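Local coordinates for protein Hia (Adhesin) (Haemophilus influenzae, PDB 3EMF) that mediates bacterial adhesion, most likely to host cells, as a trimeric autotransporter, of which this fragment is the binding domain BD2, at the interface of chains A and B. Coordinates in Å, arbitrary orientation; residue numbers count along the deposited sequence, not the author numbering. Chains: chain A/B, Hia (Adhesin).

Contact 1: the interface of chains A and B. Residues chain A 38-39, 41, 65-68; chain B 66, 85-87.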
# COMPACT_ATOMS: atom_id res chain seq x y z
N LEU A 38 -9.81 2.24 8.01
CA LEU A 38 -9.45 1.79 6.67
C LEU A 38 -10.74 1.49 5.92
O LEU A 38 -11.73 1.08 6.53
CB LEU A 38 -8.55 0.55 6.70
CG LEU A 38 -7.17 0.69 7.34
CD1 LEU A 38 -6.36 -0.63 7.23
CD2 LEU A 38 -6.42 1.83 6.69
N LEU A 39 -10.72 1.66 4.60
CA LEU A 39 -11.88 1.43 3.77
C LEU A 39 -12.32 -0.02 3.86
O LEU A 39 -11.50 -0.94 3.82
CB LEU A 39 -11.57 1.80 2.31
CG LEU A 39 -12.73 2.16 1.37
CD1 LEU A 39 -13.52 3.33 1.95
CD2 LEU A 39 -12.19 2.49 -0.03
N LEU A 41 -13.77 -2.51 1.77
CA LEU A 41 -14.10 -2.75 0.37
C LEU A 41 -14.98 -3.98 0.19
O LEU A 41 -15.66 -4.13 -0.83
CB LEU A 41 -12.82 -2.86 -0.47
CG LEU A 41 -12.15 -1.52 -0.79
CD1 LEU A 41 -10.85 -1.76 -1.55
CD2 LEU A 41 -13.08 -0.63 -1.61
N LYS A 65 -8.63 6.50 2.58
CA LYS A 65 -8.86 5.43 3.53
C LYS A 65 -8.22 4.11 3.10
O LYS A 65 -8.42 3.08 3.74
CB LYS A 65 -10.35 5.22 3.76
CG LYS A 65 -11.06 6.42 4.33
CD LYS A 65 -12.48 6.02 4.74
CE LYS A 65 -13.18 7.17 5.47
NZ LYS A 65 -13.24 8.41 4.64
N LEU A 66 -7.43 4.17 2.04
CA LEU A 66 -6.67 3.00 1.60
C LEU A 66 -5.44 2.75 2.46
O LEU A 66 -4.82 3.68 2.97
CB LEU A 66 -6.24 3.19 0.15
CG LEU A 66 -7.32 3.27 -0.92
CD1 LEU A 66 -6.63 3.50 -2.28
CD2 LEU A 66 -8.14 2.01 -0.96
N GLY A 67 -5.09 1.49 2.62
CA GLY A 67 -3.93 1.18 3.41
C GLY A 67 -3.82 -0.29 3.72
O GLY A 67 -4.67 -1.08 3.34
N TRP A 68 -2.73 -0.64 4.38
CA TRP A 68 -2.55 -1.99 4.87
C TRP A 68 -2.06 -1.90 6.31
O TRP A 68 -1.59 -0.85 6.75
CB TRP A 68 -1.56 -2.78 3.98
CG TRP A 68 -0.27 -2.09 3.68
CD1 TRP A 68 -0.05 -1.12 2.72
CD2 TRP A 68 0.99 -2.34 4.31
NE1 TRP A 68 1.28 -0.75 2.74
CE2 TRP A 68 1.93 -1.50 3.69
CE3 TRP A 68 1.42 -3.20 5.32
CZ2 TRP A 68 3.28 -1.47 4.08
CZ3 TRP A 68 2.75 -3.18 5.69
CH2 TRP A 68 3.67 -2.33 5.07
N LEU B 66 -5.91 -3.07 -6.25
CA LEU B 66 -4.65 -2.43 -5.93
C LEU B 66 -3.85 -3.28 -4.95
O LEU B 66 -4.42 -3.95 -4.10
CB LEU B 66 -4.90 -1.05 -5.30
CG LEU B 66 -5.58 0.01 -6.18
CD1 LEU B 66 -5.99 1.22 -5.35
CD2 LEU B 66 -4.65 0.42 -7.31
N LYS B 85 -2.88 -6.61 -0.56
CA LYS B 85 -3.92 -5.77 -1.11
C LYS B 85 -4.41 -4.80 -0.03
O LYS B 85 -3.90 -4.79 1.08
CB LYS B 85 -5.07 -6.65 -1.58
CG LYS B 85 -4.62 -7.74 -2.58
CD LYS B 85 -5.09 -7.45 -3.96
CE LYS B 85 -6.52 -7.90 -4.13
NZ LYS B 85 -6.94 -7.87 -5.55
N HIS B 86 -5.38 -3.96 -0.37
CA HIS B 86 -5.89 -3.02 0.62
C HIS B 86 -6.42 -3.79 1.84
O HIS B 86 -7.13 -4.78 1.69
CB HIS B 86 -7.00 -2.16 0.04
CG HIS B 86 -7.81 -1.48 1.10
ND1 HIS B 86 -7.33 -0.41 1.82
CD2 HIS B 86 -9.03 -1.76 1.60
CE1 HIS B 86 -8.23 -0.04 2.71
NE2 HIS B 86 -9.28 -0.84 2.59
N ALA B 87 -6.01 -3.36 3.03
CA ALA B 87 -6.45 -3.94 4.29
C ALA B 87 -6.02 -5.39 4.48
O ALA B 87 -6.65 -6.14 5.22
CB ALA B 87 -7.97 -3.81 4.45

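Contact 2: the interface of chains A and B. Residues chain A 70, 82-84, 89-91; chain B 102-104, 109, 111.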
# COMPACT_ATOMS: atom_id res chain seq x y z
N LEU A 70 0.41 -2.86 9.43
CA LEU A 70 1.76 -3.26 9.74
C LEU A 70 1.86 -3.61 11.22
O LEU A 70 1.48 -2.82 12.08
CB LEU A 70 2.71 -2.11 9.42
CG LEU A 70 4.14 -2.23 9.95
CD1 LEU A 70 4.92 -3.27 9.20
CD2 LEU A 70 4.83 -0.88 9.85
N GLN A 82 0.01 -0.78 13.36
CA GLN A 82 -0.21 0.56 12.83
C GLN A 82 -0.76 0.42 11.41
O GLN A 82 -0.66 -0.65 10.81
CB GLN A 82 1.10 1.36 12.79
CG GLN A 82 1.88 1.39 14.09
CD GLN A 82 3.00 0.37 14.13
OE1 GLN A 82 2.87 -0.75 13.61
NE2 GLN A 82 4.11 0.74 14.73
N GLN A 83 -1.31 1.51 10.89
CA GLN A 83 -1.80 1.54 9.53
C GLN A 83 -0.82 2.23 8.63
O GLN A 83 -0.40 3.34 8.92
CB GLN A 83 -3.11 2.29 9.43
CG GLN A 83 -4.14 1.78 10.33
CD GLN A 83 -5.44 2.52 10.20
OE1 GLN A 83 -5.50 3.63 9.66
NE2 GLN A 83 -6.51 1.91 10.69
N VAL A 84 -0.49 1.57 7.53
CA VAL A 84 0.30 2.21 6.50
C VAL A 84 -0.65 2.71 5.43
O VAL A 84 -1.19 1.93 4.65
CB VAL A 84 1.29 1.23 5.90
CG1 VAL A 84 2.17 1.95 4.86
CG2 VAL A 84 2.13 0.66 7.01
N GLU A 89 5.40 6.17 5.62
CA GLU A 89 6.75 5.66 5.50
C GLU A 89 6.97 4.53 6.49
O GLU A 89 6.56 4.61 7.65
CB GLU A 89 7.79 6.77 5.69
CG GLU A 89 9.25 6.28 5.64
CD GLU A 89 10.25 7.43 5.73
OE1 GLU A 89 9.84 8.57 6.06
OE2 GLU A 89 11.46 7.21 5.47
N VAL A 90 7.58 3.45 6.00
CA VAL A 90 7.96 2.33 6.84
C VAL A 90 9.47 2.23 6.82
O VAL A 90 10.08 2.04 5.76
CB VAL A 90 7.32 1.00 6.39
CG1 VAL A 90 7.76 -0.12 7.30
CG2 VAL A 90 5.82 1.12 6.39
N LEU A 91 10.06 2.36 7.99
CA LEU A 91 11.50 2.32 8.16
C LEU A 91 11.84 1.04 8.88
O LEU A 91 11.31 0.76 9.95
CB LEU A 91 11.96 3.53 9.01
CG LEU A 91 13.43 3.60 9.44
CD1 LEU A 91 14.36 3.55 8.25
CD2 LEU A 91 13.73 4.85 10.28
N SER B 102 8.40 -1.67 17.42
CA SER B 102 7.91 -0.68 16.47
C SER B 102 7.38 0.60 17.11
O SER B 102 6.72 0.57 18.14
CB SER B 102 6.84 -1.29 15.55
OG SER B 102 5.70 -1.69 16.27
N THR B 103 7.69 1.72 16.48
CA THR B 103 7.15 3.01 16.87
C THR B 103 6.42 3.60 15.68
O THR B 103 6.58 3.13 14.55
CB THR B 103 8.24 3.97 17.34
OG1 THR B 103 7.68 5.29 17.48
CG2 THR B 103 9.39 4.01 16.34
N SER B 104 5.62 4.62 15.94
CA SER B 104 4.77 5.19 14.91
C SER B 104 4.52 6.66 15.22
O SER B 104 3.86 7.00 16.20
CB SER B 104 3.44 4.42 14.87
OG SER B 104 2.78 4.57 13.63
N HIS B 109 6.38 4.88 10.28
CA HIS B 109 6.38 3.68 11.10
C HIS B 109 7.75 3.03 11.10
O HIS B 109 8.31 2.72 10.04
CB HIS B 109 5.32 2.69 10.61
CG HIS B 109 3.99 3.33 10.32
ND1 HIS B 109 3.67 3.85 9.08
CD2 HIS B 109 2.92 3.55 11.11
CE1 HIS B 109 2.45 4.35 9.12
NE2 HIS B 109 1.97 4.18 10.34
N ILE B 111 10.03 -0.17 12.23
CA ILE B 111 10.24 -1.49 12.77
C ILE B 111 11.74 -1.64 13.06
O ILE B 111 12.55 -1.62 12.15
CB ILE B 111 9.78 -2.60 11.81
CG1 ILE B 111 8.40 -2.28 11.22
CG2 ILE B 111 9.74 -3.93 12.52
CD1 ILE B 111 7.25 -2.63 12.12

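Contact 3: the interface of chains A and B. Residues chain A 72-75; chain B 94, 98-100.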
# COMPACT_ATOMS: atom_id res chain seq x y z
N SER A 72 4.10 -5.75 14.54
CA SER A 72 5.30 -6.38 15.07
C SER A 72 4.91 -7.12 16.33
O SER A 72 4.09 -6.64 17.11
CB SER A 72 6.37 -5.34 15.43
OG SER A 72 5.92 -4.48 16.48
N LYS A 73 5.51 -8.28 16.52
CA LYS A 73 5.23 -9.11 17.68
C LYS A 73 6.55 -9.68 18.19
O LYS A 73 7.26 -10.38 17.47
CB LYS A 73 4.28 -10.23 17.28
CG LYS A 73 4.10 -11.32 18.31
CD LYS A 73 3.21 -12.42 17.74
CE LYS A 73 3.15 -13.62 18.68
NZ LYS A 73 2.63 -13.23 20.03
N ASN A 74 6.90 -9.36 19.43
CA ASN A 74 8.12 -9.92 19.99
C ASN A 74 7.81 -11.11 20.88
O ASN A 74 7.07 -10.99 21.86
CB ASN A 74 8.92 -8.88 20.76
CG ASN A 74 10.35 -9.30 20.96
OD1 ASN A 74 10.94 -9.06 22.02
ND2 ASN A 74 10.93 -9.95 19.95
N GLY A 75 8.36 -12.26 20.51
CA GLY A 75 8.15 -13.49 21.24
C GLY A 75 6.69 -13.77 21.53
O GLY A 75 5.89 -13.96 20.60
N GLY B 94 9.50 -11.27 15.78
CA GLY B 94 10.85 -11.53 16.24
C GLY B 94 10.93 -12.57 17.34
O GLY B 94 10.38 -12.39 18.44
N VAL B 98 16.19 -12.45 18.09
CA VAL B 98 15.94 -11.20 17.36
C VAL B 98 14.81 -10.42 18.02
O VAL B 98 13.68 -10.90 18.11
CB VAL B 98 15.55 -11.47 15.91
CG1 VAL B 98 15.53 -10.17 15.11
CG2 VAL B 98 16.49 -12.50 15.27
N GLN B 99 15.13 -9.21 18.47
CA GLN B 99 14.15 -8.29 19.03
C GLN B 99 13.54 -7.41 17.94
O GLN B 99 14.26 -6.71 17.23
CB GLN B 99 14.79 -7.40 20.10
CG GLN B 99 13.84 -6.36 20.68
CD GLN B 99 14.53 -5.38 21.62
OE1 GLN B 99 14.67 -4.19 21.30
NE2 GLN B 99 14.94 -5.86 22.78
N VAL B 100 12.22 -7.45 17.81
CA VAL B 100 11.49 -6.62 16.84
C VAL B 100 10.51 -5.67 17.54
O VAL B 100 9.48 -6.10 18.06
CB VAL B 100 10.71 -7.48 15.84
CG1 VAL B 100 9.70 -8.35 16.58
CG2 VAL B 100 10.01 -6.60 14.82

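Contact 1: the interface of chains A and B
The imidazole of B:His86 enters a pocket of chain A, where its edge meets A:Leu39 and A:Gly67. Its CG is anti to the backbone N (chi1 163°), which brings the ring edge to the A:Leu39 carbonyl and the A:Gly67 amide. NE2 donates to A:Leu39 O at 2.5 Å, in the ring plane and almost straight at the hydrogen (169°). ND1 accepts from A:Gly67 N at 3.0 Å, also in plane. Gripping both nitrogens probably fixes the ring rotation, and would suit a hydrogen on NE2. The carbonyl O of A:Gly67 is 3.1 Å from ND1 but well above the ring plane, a poor direction for a bond to ND1. It accepts from B:Ala87 N at 2.7 Å. B:Ala87 CB sits over that same face, toward the rim. The opposite face meets leucines. A:Leu66 crosses the imidazole at about a right angle and brings CD2 to 3.8 Å from B:His86 ND1. A:Leu41 comes in obliquely, its CD1 branch 3.6 Å from B:His86 CD2. Such packing probably favours the neutral imidazole. The plugged side chain joins two copies of the trimeric adhesin and probably steadies them. Beyond it, the CD1 methyls of A:Leu66 and B:Leu66 meet at 3.9 Å.

Contact 2: the interface of chains A and B
A:Leu70 and B:Ile111 meet tip to tip at the apolar centre, with CD1 of B:Ile111 3.8 Å from CD2 of A:Leu70. The same CD2 branch touches CB of B:His109, and these two side chains slide past each other in opposite directions. The B:His109 ring turns one face to A:Leu70 CD2, A:Val84 CG2 and A:Gln82 CB. A:Gln82 CB packs at the rim, 3.3 Å from B:His109 CD2. A:Gln83 O is 2.9 Å from B:His109 NE2. This pair can be a hydrogen bond, but the oxygen lies well out of the ring plane, on the A:Leu70 side. B:His109 ND1 makes a weak bond to A:Glu89 O at 3.3 Å. The structure does not show which nitrogen carries hydrogen. A:Val90 and B:His109 form a parallel beta bridge. B:His109 N donates to A:Glu89 O at 2.7 Å. A:Leu91 N donates to B:His109 O at 2.7 Å. B:Ile111 N reaches A:Leu91 O at 2.8 Å. Strand 108-114 of chain B thereby pairs with strand 89-94 of chain A, probably extending its sheet within the Trp ring domains. At the polar rim, A:Gln82 bends at chi2 (98°) and passes along B:Ser104. Its amide NE2 ends 3.3 Å from the B:Ser102 hydroxyl OG.

Contact 3: the interface of chains A and B
The end of strand 67-74 of chain A runs parallel to strand 89-94 of chain B, with A:Asn74 and B:Gly94 as the bridged pair. B:Gly94 N donates to A:Lys73 O at 2.9 Å. A:Gly75 N donates to B:Gly94 O, also at 2.9 Å. B:Gly94 is therefore held through both of its backbone polar groups. A:Gly75, just past the strand end, has a positive phi (49°). The A:Asn74 side chain points across the contact, with CG anti to the backbone N (chi1 -162°). Its ND2 lies 2.9 Å from B:Gly94 O, but its hydrogens are not aimed at that oxygen, and the pair is a close contact and not a hydrogen bond. The same ND2 is 3.4 Å from B:Val98 O. A:Asn74 ND2 also lies 3.7 Å from B:Gln99 CA. B:Val100 packs alongside the chain A strand. Its CG1 branch lies between the backbone N and the carbonyl carbon (chi1 59°) and comes 3.3 Å from A:Lys73 O. The other branch, CG2, rests 3.9 Å from A:Ser72 CB. Polar grip here comes chiefly from main chain, with side chains filling in beside it. The site continues beta pairing between subunits and so probably helps hold the adhesin trimer together.

The three contacts form a row along one A-B interface. The centres of the C-alpha atoms of contact 1 and contact 2 are about 15 Å apart, those of contact 2 and contact 3 about 14 Å, and those of contact 1 and contact 3 about 25 Å. Strand 67-74 of chain A takes part in all three. Strand 99-105 of chain B joins contact 2 to contact 3. Strand 89-94 serves from chain A in contact 2 and from chain B in contact 3. The same strand thus serves on both sides of the interface, as expected if three copies close into a ring-like trimer.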